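Local coordinates for pre-crRNA processing endonuclease (Streptococcus mutans, PDB 4R0J), which probably acts as a Cas5-family RNA-binding endonuclease that processes precursor CRISPR RNA in antiviral defence, at residues R136-L141 with E145-V150; R9-R14 with R129-G134; G46-I51 with Y99-H104. All blocks are in the same frame, centred on the assembly; numbering follows the deposited sequence.

Contact 1 (R136-L141 with E145-V150). With SO4 (sulfate ion), chain C.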
loop_
_atom_site.group_PDB
_atom_site.type_symbol
_atom_site.label_atom_id
_atom_site.label_comp_id
_atom_site.label_asym_id
_atom_site.label_seq_id
_atom_site.Cartn_x
_atom_site.Cartn_y
_atom_site.Cartn_z
ATOM N N ARG A 136 -4.816 -11.361 -8.640
ATOM C CA ARG A 136 -5.913 -11.648 -9.551
ATOM C C ARG A 136 -5.968 -10.683 -10.730
ATOM O O ARG A 136 -6.495 -11.030 -11.792
ATOM C CB ARG A 136 -7.246 -11.661 -8.801
ATOM C CG ARG A 136 -7.444 -12.912 -7.962
ATOM C CD ARG A 136 -8.556 -12.739 -6.955
ATOM N NE ARG A 136 -9.831 -12.407 -7.575
ATOM C CZ ARG A 136 -10.864 -13.237 -7.653
ATOM N NH1 ARG A 136 -10.774 -14.462 -7.149
ATOM N NH2 ARG A 136 -11.988 -12.841 -8.231
ATOM N N ARG A 137 -5.427 -9.486 -10.535
ATOM C CA ARG A 137 -5.379 -8.465 -11.579
ATOM C C ARG A 137 -3.940 -8.034 -11.809
ATOM O O ARG A 137 -3.064 -8.302 -10.989
ATOM C CB ARG A 137 -6.210 -7.242 -11.163
ATOM C CG ARG A 137 -7.716 -7.525 -11.029
ATOM C CD ARG A 137 -8.435 -7.387 -12.360
ATOM N NE ARG A 137 -9.817 -7.869 -12.295
ATOM C CZ ARG A 137 -10.830 -7.159 -11.809
ATOM N NH1 ARG A 137 -10.614 -5.934 -11.343
ATOM N NH2 ARG A 137 -12.052 -7.673 -11.780
ATOM N N ASP A 138 -3.690 -7.361 -12.923
ATOM C CA ASP A 138 -2.402 -6.710 -13.108
ATOM C C ASP A 138 -2.188 -5.701 -12.006
ATOM O O ASP A 138 -3.126 -5.008 -11.598
ATOM C CB ASP A 138 -2.344 -6.024 -14.469
ATOM C CG ASP A 138 -2.220 -7.006 -15.606
ATOM O OD1 ASP A 138 -1.683 -8.110 -15.376
ATOM O OD2 ASP A 138 -2.664 -6.675 -16.724
ATOM N N ILE A 139 -0.953 -5.646 -11.510
ATOM C CA ILE A 139 -0.584 -4.730 -10.448
ATOM C C ILE A 139 0.207 -3.568 -11.031
ATOM O O ILE A 139 1.200 -3.768 -11.732
ATOM C CB ILE A 139 0.284 -5.441 -9.389
ATOM C CG1 ILE A 139 -0.459 -6.654 -8.808
ATOM C CG2 ILE A 139 0.724 -4.461 -8.314
ATOM C CD1 ILE A 139 -1.855 -6.349 -8.324
ATOM N N PHE A 140 -0.239 -2.349 -10.739
ATOM C CA PHE A 140 0.423 -1.158 -11.262
ATOM C C PHE A 140 1.055 -0.334 -10.151
ATOM O O PHE A 140 0.546 -0.270 -9.032
ATOM C CB PHE A 140 -0.573 -0.285 -12.025
ATOM C CG PHE A 140 -1.089 -0.913 -13.274
ATOM C CD1 PHE A 140 -0.291 -1.000 -14.397
ATOM C CD2 PHE A 140 -2.381 -1.412 -13.330
ATOM C CE1 PHE A 140 -0.770 -1.573 -15.564
ATOM C CE2 PHE A 140 -2.865 -1.986 -14.495
ATOM C CZ PHE A 140 -2.057 -2.067 -15.610
ATOM N N LEU A 141 2.168 0.309 -10.475
ATOM C CA LEU A 141 2.865 1.135 -9.503
ATOM C C LEU A 141 2.842 2.595 -9.933
ATOM O O LEU A 141 3.864 3.263 -9.891
ATOM C CB LEU A 141 4.308 0.667 -9.357
ATOM C CG LEU A 141 4.476 -0.791 -8.946
ATOM C CD1 LEU A 141 5.953 -1.166 -8.894
ATOM C CD2 LEU A 141 3.800 -1.051 -7.614
ATOM N N GLU A 145 2.122 1.904 -17.314
ATOM C CA GLU A 145 3.361 1.327 -17.833
ATOM C C GLU A 145 4.283 0.840 -16.714
ATOM O O GLU A 145 5.293 0.186 -16.975
ATOM C CB GLU A 145 4.102 2.333 -18.722
ATOM C CG GLU A 145 3.258 2.932 -19.843
ATOM C CD GLU A 145 2.755 1.891 -20.833
ATOM O OE1 GLU A 145 3.096 0.698 -20.677
ATOM O OE2 GLU A 145 2.017 2.268 -21.772
ATOM N N CYS A 146 3.934 1.162 -15.473
ATOM C CA CYS A 146 4.717 0.731 -14.315
ATOM C C CYS A 146 4.123 -0.540 -13.721
ATOM O O CYS A 146 3.343 -0.475 -12.782
ATOM C CB CYS A 146 4.736 1.829 -13.247
ATOM S SG CYS A 146 5.651 3.313 -13.729
ATOM N N PHE A 147 4.487 -1.697 -14.264
ATOM C CA PHE A 147 3.948 -2.944 -13.733
ATOM C C PHE A 147 4.691 -3.381 -12.480
ATOM O O PHE A 147 5.900 -3.187 -12.370
ATOM C CB PHE A 147 4.005 -4.056 -14.779
ATOM C CG PHE A 147 2.939 -3.946 -15.827
ATOM C CD1 PHE A 147 1.699 -4.542 -15.639
ATOM C CD2 PHE A 147 3.170 -3.234 -16.995
ATOM C CE1 PHE A 147 0.710 -4.441 -16.609
ATOM C CE2 PHE A 147 2.190 -3.125 -17.964
ATOM C CZ PHE A 147 0.957 -3.730 -17.769
ATOM N N GLY A 148 3.959 -3.981 -11.551
ATOM C CA GLY A 148 4.547 -4.530 -10.348
ATOM C C GLY A 148 4.463 -6.041 -10.370
ATOM O O GLY A 148 3.608 -6.622 -11.035
ATOM N N LEU A 149 5.376 -6.679 -9.655
ATOM C CA LEU A 149 5.388 -8.123 -9.533
ATOM C C LEU A 149 5.176 -8.452 -8.062
ATOM O O LEU A 149 5.916 -7.983 -7.199
ATOM C CB LEU A 149 6.728 -8.672 -10.009
ATOM C CG LEU A 149 6.810 -10.146 -10.390
ATOM C CD1 LEU A 149 5.922 -10.423 -11.592
ATOM C CD2 LEU A 149 8.258 -10.521 -10.682
ATOM N N VAL A 150 4.153 -9.250 -7.786
ATOM C CA VAL A 150 3.797 -9.609 -6.420
ATOM C C VAL A 150 4.097 -11.070 -6.172
ATOM O O VAL A 150 3.783 -11.921 -7.005
ATOM C CB VAL A 150 2.286 -9.396 -6.171
ATOM C CG1 VAL A 150 1.831 -10.150 -4.929
ATOM C CG2 VAL A 150 1.957 -7.918 -6.070
HETATM S S SO4 C . -13.750 -4.834 -9.694
HETATM O O1 SO4 C . -14.217 -4.214 -8.457
HETATM O O2 SO4 C . -13.805 -6.289 -9.573
HETATM O O3 SO4 C . -14.613 -4.417 -10.794
HETATM O O4 SO4 C . -12.376 -4.411 -9.959
HETATM O O HOH W 1 1.244 -7.465 -12.202
#
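Phe140 and Phe147 lie side by side on the solvent-exposed side of this junction. Phe140 CE1 rides over one face of the Phe147 ring, toward its rim, and comes within 3.4 Å of Phe147 CE1. With the planes turned 44° against each other, the pair is neither a parallel stack nor T-shaped. The two side chains point the same way, each with CG beside its own backbone N (chi1 -66° and -77°). Asp138 brings its carboxylate carbon to the edge of Phe147.

Beneath the rings the backbones are joined by two hydrogen bonds. Gly148 N reaches Ile139 O at 2.8 Å, arriving from above the carbonyl plane. Leu141 N meets Cys146 O at 2.7 Å, almost straight in line with the carbonyl, and Phe140 CA offers the same oxygen a weaker CA-H...O contact. In the Ile139–Gly148 pair the return bond is replaced by a water, which accepts from Ile139 N at 2.9 Å and donates to Gly148 O at 2.8 Å. Glycine suits position 148 because a side-chain carbon there would press against Leu141 CG and Ile139 CG2; Leu141 CD1 packs 3.9 Å from the bare Gly148 CA.

The aliphatic residues serve the buried side: the side chains of Ile139 and Val150 cross at about a right angle, with Ile139 CG1 3.9 Å from Val150 CG2. Ile139 and Leu141 continue onto Ile47 of helix 41-51, and Val150 onto Ile51 and Ile15. Before the turn, the Arg137 guanidinium turns its edge to a sulfate, probably from the crystallisation liquor, NH1 bonding to O4 at 2.7 Å and NH2 to O2. The whole is a short antiparallel beta hairpin, 139-140 with 147-152, one pairing completed by water, at one margin of the large sheet.

Contact 2 (R9-R14 with R129-G134). With SO4 (sulfate ion), chain D.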
loop_
_atom_site.group_PDB
_atom_site.type_symbol
_atom_site.label_atom_id
_atom_site.label_comp_id
_atom_site.label_asym_id
_atom_site.label_seq_id
_atom_site.Cartn_x
_atom_site.Cartn_y
_atom_site.Cartn_z
ATOM N N ARG A 9 -6.056 -13.324 9.255
ATOM C CA ARG A 9 -4.651 -13.451 9.603
ATOM C C ARG A 9 -3.848 -12.349 8.906
ATOM O O ARG A 9 -4.301 -11.707 7.963
ATOM C CB ARG A 9 -4.109 -14.835 9.239
ATOM C CG ARG A 9 -3.910 -15.071 7.752
ATOM C CD ARG A 9 -3.214 -16.399 7.513
ATOM N NE ARG A 9 -2.935 -16.660 6.102
ATOM C CZ ARG A 9 -1.850 -16.238 5.454
ATOM N NH1 ARG A 9 -0.928 -15.506 6.075
ATOM N NH2 ARG A 9 -1.689 -16.547 4.174
ATOM N N ASN A 10 -2.656 -12.072 9.436
ATOM C CA ASN A 10 -1.797 -11.126 8.748
ATOM C C ASN A 10 -1.312 -11.815 7.482
ATOM O O ASN A 10 -0.969 -13.006 7.509
ATOM C CB ASN A 10 -0.596 -10.737 9.614
ATOM C CG ASN A 10 -0.945 -9.705 10.667
ATOM O OD1 ASN A 10 -1.650 -8.733 10.392
ATOM N ND2 ASN A 10 -0.444 -9.908 11.884
ATOM N N PHE A 11 -1.290 -11.075 6.385
ATOM C CA PHE A 11 -0.732 -11.553 5.137
ATOM C C PHE A 11 0.502 -10.742 4.826
ATOM O O PHE A 11 0.598 -9.569 5.206
ATOM C CB PHE A 11 -1.734 -11.374 3.999
ATOM C CG PHE A 11 -2.916 -12.287 4.095
ATOM C CD1 PHE A 11 -2.833 -13.595 3.652
ATOM C CD2 PHE A 11 -4.112 -11.841 4.635
ATOM C CE1 PHE A 11 -3.931 -14.448 3.738
ATOM C CE2 PHE A 11 -5.213 -12.685 4.718
ATOM C CZ PHE A 11 -5.119 -13.992 4.277
ATOM N N TYR A 12 1.431 -11.360 4.108
ATOM C CA TYR A 12 2.663 -10.684 3.729
ATOM C C TYR A 12 2.938 -10.849 2.245
ATOM O O TYR A 12 2.969 -11.970 1.729
ATOM C CB TYR A 12 3.838 -11.229 4.543
ATOM C CG TYR A 12 3.607 -11.192 6.039
ATOM C CD1 TYR A 12 2.944 -12.226 6.680
ATOM C CD2 TYR A 12 4.040 -10.116 6.807
ATOM C CE1 TYR A 12 2.720 -12.200 8.039
ATOM C CE2 TYR A 12 3.822 -10.083 8.178
ATOM C CZ TYR A 12 3.156 -11.125 8.782
ATOM O OH TYR A 12 2.919 -11.118 10.131
ATOM N N ALA A 13 3.174 -9.728 1.579
ATOM C CA ALA A 13 3.436 -9.713 0.148
ATOM C C ALA A 13 4.706 -8.944 -0.153
ATOM O O ALA A 13 4.990 -7.920 0.469
ATOM C CB ALA A 13 2.272 -9.088 -0.591
ATOM N N ARG A 14 5.468 -9.450 -1.111
ATOM C CA ARG A 14 6.601 -8.713 -1.655
ATOM C C ARG A 14 6.224 -8.140 -3.027
ATOM O O ARG A 14 5.728 -8.857 -3.896
ATOM C CB ARG A 14 7.833 -9.613 -1.741
ATOM C CG ARG A 14 8.998 -8.970 -2.463
ATOM C CD ARG A 14 10.250 -9.805 -2.358
ATOM N NE ARG A 14 10.021 -11.181 -2.766
ATOM C CZ ARG A 14 10.742 -12.214 -2.337
ATOM N NH1 ARG A 14 11.740 -12.021 -1.479
ATOM N NH2 ARG A 14 10.463 -13.441 -2.761
ATOM N N ARG A 129 -4.203 -17.696 -1.934
ATOM C CA ARG A 129 -4.002 -18.150 -3.304
ATOM C C ARG A 129 -3.682 -16.978 -4.230
ATOM O O ARG A 129 -2.840 -17.089 -5.114
ATOM C CB ARG A 129 -5.254 -18.880 -3.796
ATOM C CG ARG A 129 -4.978 -20.119 -4.623
ATOM C CD ARG A 129 -6.049 -21.176 -4.372
ATOM N NE ARG A 129 -7.390 -20.595 -4.331
ATOM C CZ ARG A 129 -8.354 -20.989 -3.501
ATOM N NH1 ARG A 129 -8.131 -21.971 -2.635
ATOM N NH2 ARG A 129 -9.542 -20.401 -3.535
ATOM N N SER A 130 -4.356 -15.852 -4.012
ATOM C CA SER A 130 -4.182 -14.672 -4.856
ATOM C C SER A 130 -2.800 -14.031 -4.740
ATOM O O SER A 130 -2.213 -13.642 -5.749
ATOM C CB SER A 130 -5.271 -13.645 -4.552
ATOM O OG SER A 130 -6.543 -14.189 -4.859
ATOM N N ILE A 131 -2.281 -13.907 -3.519
ATOM C CA ILE A 131 -0.930 -13.407 -3.346
ATOM C C ILE A 131 0.051 -14.382 -3.986
ATOM O O ILE A 131 0.986 -13.975 -4.678
ATOM C CB ILE A 131 -0.559 -13.234 -1.861
ATOM C CG1 ILE A 131 -1.581 -12.348 -1.139
ATOM C CG2 ILE A 131 0.865 -12.679 -1.723
ATOM C CD1 ILE A 131 -1.403 -12.372 0.387
ATOM N N ARG A 132 -0.173 -15.669 -3.750
ATOM C CA ARG A 132 0.731 -16.703 -4.241
ATOM C C ARG A 132 0.889 -16.688 -5.761
ATOM O O ARG A 132 1.992 -16.895 -6.276
ATOM C CB ARG A 132 0.286 -18.083 -3.750
ATOM C CG ARG A 132 0.537 -18.299 -2.264
ATOM C CD ARG A 132 -0.027 -19.619 -1.766
ATOM N NE ARG A 132 0.442 -19.924 -0.417
ATOM C CZ ARG A 132 0.085 -21.002 0.272
ATOM N NH1 ARG A 132 -0.756 -21.881 -0.259
ATOM N NH2 ARG A 132 0.566 -21.202 1.493
ATOM N N LYS A 133 -0.204 -16.436 -6.476
ATOM C CA LYS A 133 -0.157 -16.468 -7.935
ATOM C C LYS A 133 0.217 -15.128 -8.556
ATOM O O LYS A 133 0.285 -15.002 -9.777
ATOM C CB LYS A 133 -1.470 -16.994 -8.521
ATOM C CG LYS A 133 -2.651 -16.043 -8.445
ATOM C CD LYS A 133 -3.878 -16.707 -9.086
ATOM C CE LYS A 133 -5.115 -15.822 -9.072
ATOM N NZ LYS A 133 -6.279 -16.530 -9.696
ATOM N N GLY A 134 0.465 -14.132 -7.715
ATOM C CA GLY A 134 0.914 -12.844 -8.195
ATOM C C GLY A 134 -0.225 -11.856 -8.373
ATOM O O GLY A 134 -0.045 -10.802 -8.969
HETATM S S SO4 D . -9.712 -18.734 -6.827
HETATM O O1 SO4 D . -10.676 -17.641 -6.916
HETATM O O2 SO4 D . -8.509 -18.273 -6.141
HETATM O O3 SO4 D . -10.302 -19.839 -6.080
HETATM O O4 SO4 D . -9.361 -19.182 -8.173
#
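Ile131 reaches from the last turn of helix 120-132 onto strand 11-17, and its two terminal methyls divide the apolar work. CD1 settles 3.8 Å from Phe11 CB and about as far from Phe11 CD1, meeting the ring obliquely. CG2, the branch anti to the backbone N, comes to 4.0 Å from Ala13 CB and also lies near Tyr12 O. A beta-branched residue fits here because its branches diverge to cover two strand positions on the same side of the sheet. Alanine suits the second, its single methyl letting the helix come close, while Tyr12 between them turns the other way and sets its ring against Tyr158.

Backbone hydrogen bonds finish the helix. Lys133 N returns to Arg129 O at 3.0 Å in the last regular helical bond. Gly134 N then bonds to Ile131 O at 3.1 Å, part of a Schellman motif in which Gly134 takes a positive phi of 95°, a conformation that glycine adopts readily. Ser130, small and buried, satisfies its hydroxyl by bonding back to Ile126 O within the helix.

Charged groups border the apolar patch. In the conformer described, one face of the Arg9 guanidinium lies against Phe11 CE1, and its NH2 forms a salt bridge with Glu128. That carboxylate also takes Arg132 NH1, so it sits between arginines of both segments. Arg129 holds a sulfate, probably from the crystallisation liquor, NE bonding to sulfate O2 at 3.1 Å (167°).

Strand 11-17 runs between strands 147-152 and 97-107, with backbone bonds from Phe11 to Phe103 and from Ala13 to Val101 on one flank. Ile131 touches Phe103 as well and meets Ile51, where helix 120-132 lies beside helix 41-51 over this sheet.

Contact 3 (G46-I51 with Y99-H104)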
loop_
_atom_site.group_PDB
_atom_site.type_symbol
_atom_site.label_atom_id
_atom_site.label_comp_id
_atom_site.label_asym_id
_atom_site.label_seq_id
_atom_site.Cartn_x
_atom_site.Cartn_y
_atom_site.Cartn_z
ATOM N N GLY A 46 -4.088 0.318 -3.391
ATOM C CA GLY A 46 -4.409 -0.003 -4.776
ATOM C C GLY A 46 -3.710 -1.287 -5.158
ATOM O O GLY A 46 -4.255 -2.117 -5.874
ATOM N N ILE A 47 -2.487 -1.457 -4.668
ATOM C CA ILE A 47 -1.743 -2.684 -4.948
ATOM C C ILE A 47 -2.395 -3.911 -4.316
ATOM O O ILE A 47 -2.610 -4.931 -4.985
ATOM C CB ILE A 47 -0.270 -2.560 -4.494
ATOM C CG1 ILE A 47 0.442 -1.527 -5.371
ATOM C CG2 ILE A 47 0.423 -3.914 -4.608
ATOM C CD1 ILE A 47 1.794 -1.065 -4.809
ATOM N N ILE A 48 -2.714 -3.820 -3.029
ATOM C CA ILE A 48 -3.302 -4.944 -2.316
ATOM C C ILE A 48 -4.689 -5.279 -2.859
ATOM O O ILE A 48 -5.036 -6.458 -3.007
ATOM C CB ILE A 48 -3.377 -4.690 -0.787
ATOM C CG1 ILE A 48 -1.972 -4.527 -0.195
ATOM C CG2 ILE A 48 -4.157 -5.819 -0.079
ATOM C CD1 ILE A 48 -0.989 -5.612 -0.600
ATOM N N ASP A 49 -5.492 -4.252 -3.132
ATOM C CA ASP A 49 -6.811 -4.491 -3.719
ATOM C C ASP A 49 -6.669 -5.180 -5.081
ATOM O O ASP A 49 -7.543 -5.949 -5.502
ATOM C CB ASP A 49 -7.604 -3.189 -3.881
ATOM C CG ASP A 49 -8.119 -2.624 -2.567
ATOM O OD1 ASP A 49 -8.091 -3.326 -1.525
ATOM O OD2 ASP A 49 -8.575 -1.454 -2.585
ATOM N N GLY A 50 -5.585 -4.883 -5.792
ATOM C CA GLY A 50 -5.333 -5.526 -7.076
ATOM C C GLY A 50 -5.038 -7.012 -6.937
ATOM O O GLY A 50 -5.307 -7.806 -7.840
ATOM N N ILE A 51 -4.482 -7.402 -5.793
ATOM C CA ILE A 51 -4.220 -8.803 -5.514
ATOM C C ILE A 51 -5.549 -9.532 -5.354
ATOM O O ILE A 51 -5.769 -10.579 -5.969
ATOM C CB ILE A 51 -3.371 -8.960 -4.218
ATOM C CG1 ILE A 51 -1.981 -8.367 -4.449
ATOM C CG2 ILE A 51 -3.303 -10.427 -3.784
ATOM C CD1 ILE A 51 -1.048 -8.421 -3.212
ATOM N N TYR A 99 9.089 -3.567 -2.041
ATOM C CA TYR A 99 8.374 -3.301 -0.802
ATOM C C TYR A 99 7.864 -4.609 -0.236
ATOM O O TYR A 99 7.460 -5.500 -0.979
ATOM C CB TYR A 99 7.196 -2.340 -1.051
ATOM C CG TYR A 99 7.635 -1.087 -1.749
ATOM C CD1 TYR A 99 8.446 -0.163 -1.096
ATOM C CD2 TYR A 99 7.257 -0.825 -3.056
ATOM C CE1 TYR A 99 8.883 0.981 -1.726
ATOM C CE2 TYR A 99 7.689 0.320 -3.703
ATOM C CZ TYR A 99 8.486 1.229 -3.024
ATOM O OH TYR A 99 8.918 2.361 -3.654
ATOM N N LEU A 100 7.936 -4.732 1.080
ATOM C CA LEU A 100 7.300 -5.835 1.789
ATOM C C LEU A 100 6.102 -5.242 2.516
ATOM O O LEU A 100 6.236 -4.267 3.259
ATOM C CB LEU A 100 8.274 -6.465 2.781
ATOM C CG LEU A 100 9.699 -6.734 2.282
ATOM C CD1 LEU A 100 10.560 -7.348 3.401
ATOM C CD2 LEU A 100 9.680 -7.634 1.043
ATOM N N VAL A 101 4.923 -5.816 2.287
ATOM C CA VAL A 101 3.698 -5.248 2.833
ATOM C C VAL A 101 3.027 -6.210 3.800
ATOM O O VAL A 101 2.892 -7.399 3.518
ATOM C CB VAL A 101 2.702 -4.875 1.726
ATOM C CG1 VAL A 101 1.476 -4.232 2.346
ATOM C CG2 VAL A 101 3.357 -3.905 0.747
ATOM N N LYS A 102 2.638 -5.683 4.955
ATOM C CA LYS A 102 1.886 -6.449 5.944
ATOM C C LYS A 102 0.465 -5.901 5.988
ATOM O O LYS A 102 0.251 -4.691 6.146
ATOM C CB LYS A 102 2.553 -6.331 7.313
ATOM C CG LYS A 102 1.799 -6.992 8.454
ATOM C CD LYS A 102 2.518 -6.788 9.795
ATOM C CE LYS A 102 1.680 -7.311 10.953
ATOM N NZ LYS A 102 2.343 -7.050 12.275
ATOM N N PHE A 103 -0.511 -6.788 5.832
ATOM C CA PHE A 103 -1.893 -6.352 5.759
ATOM C C PHE A 103 -2.828 -7.458 6.220
ATOM O O PHE A 103 -2.424 -8.613 6.390
ATOM C CB PHE A 103 -2.257 -5.889 4.337
ATOM C CG PHE A 103 -2.291 -6.995 3.321
ATOM C CD1 PHE A 103 -1.122 -7.471 2.749
ATOM C CD2 PHE A 103 -3.503 -7.558 2.938
ATOM C CE1 PHE A 103 -1.161 -8.493 1.806
ATOM C CE2 PHE A 103 -3.547 -8.581 1.998
ATOM C CZ PHE A 103 -2.378 -9.041 1.430
ATOM N N HIS A 104 -4.083 -7.089 6.424
ATOM C CA HIS A 104 -5.101 -8.050 6.806
ATOM C C HIS A 104 -6.395 -7.500 6.260
ATOM O O HIS A 104 -6.415 -6.395 5.725
ATOM C CB HIS A 104 -5.184 -8.189 8.328
ATOM C CG HIS A 104 -5.601 -6.934 9.037
ATOM N ND1 HIS A 104 -4.697 -5.993 9.487
ATOM C CD2 HIS A 104 -6.829 -6.475 9.387
ATOM C CE1 HIS A 104 -5.351 -5.005 10.077
ATOM N NE2 HIS A 104 -6.645 -5.275 10.033
#
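Val101 and Phe103 both turn toward Ile48, placing helix 41-51 against strand 97-107. The order of strands and helices here, beta-alpha-beta-beta-alpha-beta with sheet order 147-152, 11-17, 97-107, 57-66, is that of the ferredoxin-like fold found in RAMP proteins, to which Cas5 belongs. Helix 41-51 is the first of its two helices, and strand 97-107 one of its two central strands.

Val101 is the first residue of the strand to take up the contact: its CG1, anti to the backbone N, stands 4.1 Å from Ile48 CD1. A compact valine fits under the far end of the isoleucine, and its backbone is held by Ala13 of the neighbouring strand. Lys102, on the alternate side of the strand, points away from the helix, as expected of a partly exposed position.

Phe103 then supplies the broad apolar surface. With its CG between the backbone N and the carbonyl carbon (chi1 68°), the ring is set to present a face to Ile48 CG2, whose side chain comes from the opposite direction. Met127 and Ile131 of helix 120-132 also touch this phenyl, so a flat side chain serves both helices. His104 again points away from helix 41-51 and touches Val60 and Thr62.

On the helix, Ile48 uses both branches, which is why a beta-branched residue suits this place: CD1 covers the CD1–CE1 side of Phe103, 3.8 Å from Phe103 CE1, and also reaches Val101, while CG2 makes a CH-pi contact. Ile48 CG2 makes the closest approach, 3.5 Å from Phe103 CE2, and stands 3.8 Å from the centroid of the Phe103 ring, 24° off its normal and displaced toward the rim.

How the contacts relate
Contacts 2 and 3 are buried and apolar, each setting one of the two helices that pack on the sheet against one of two neighbouring strands. Those strands are joined directly, Phe11 N to Phe103 O at 2.7 Å, and contact 3 is nested within the chain loop closed by contact 2. Contact 1 is different: it is strand to strand, partly exposed, and relies on backbone bonds, a bridging water and surface rings. Its inner side still reaches helix 41-51, with Leu141 CD2 3.4 Å from Ile47 CD1. The backbone N atoms of Arg136 and Arg137 probably hydrogen-bond to Ile51 O and Gly50 O at that helix's end. Sulfates accompany contacts 1 and 2, at exposed arginines.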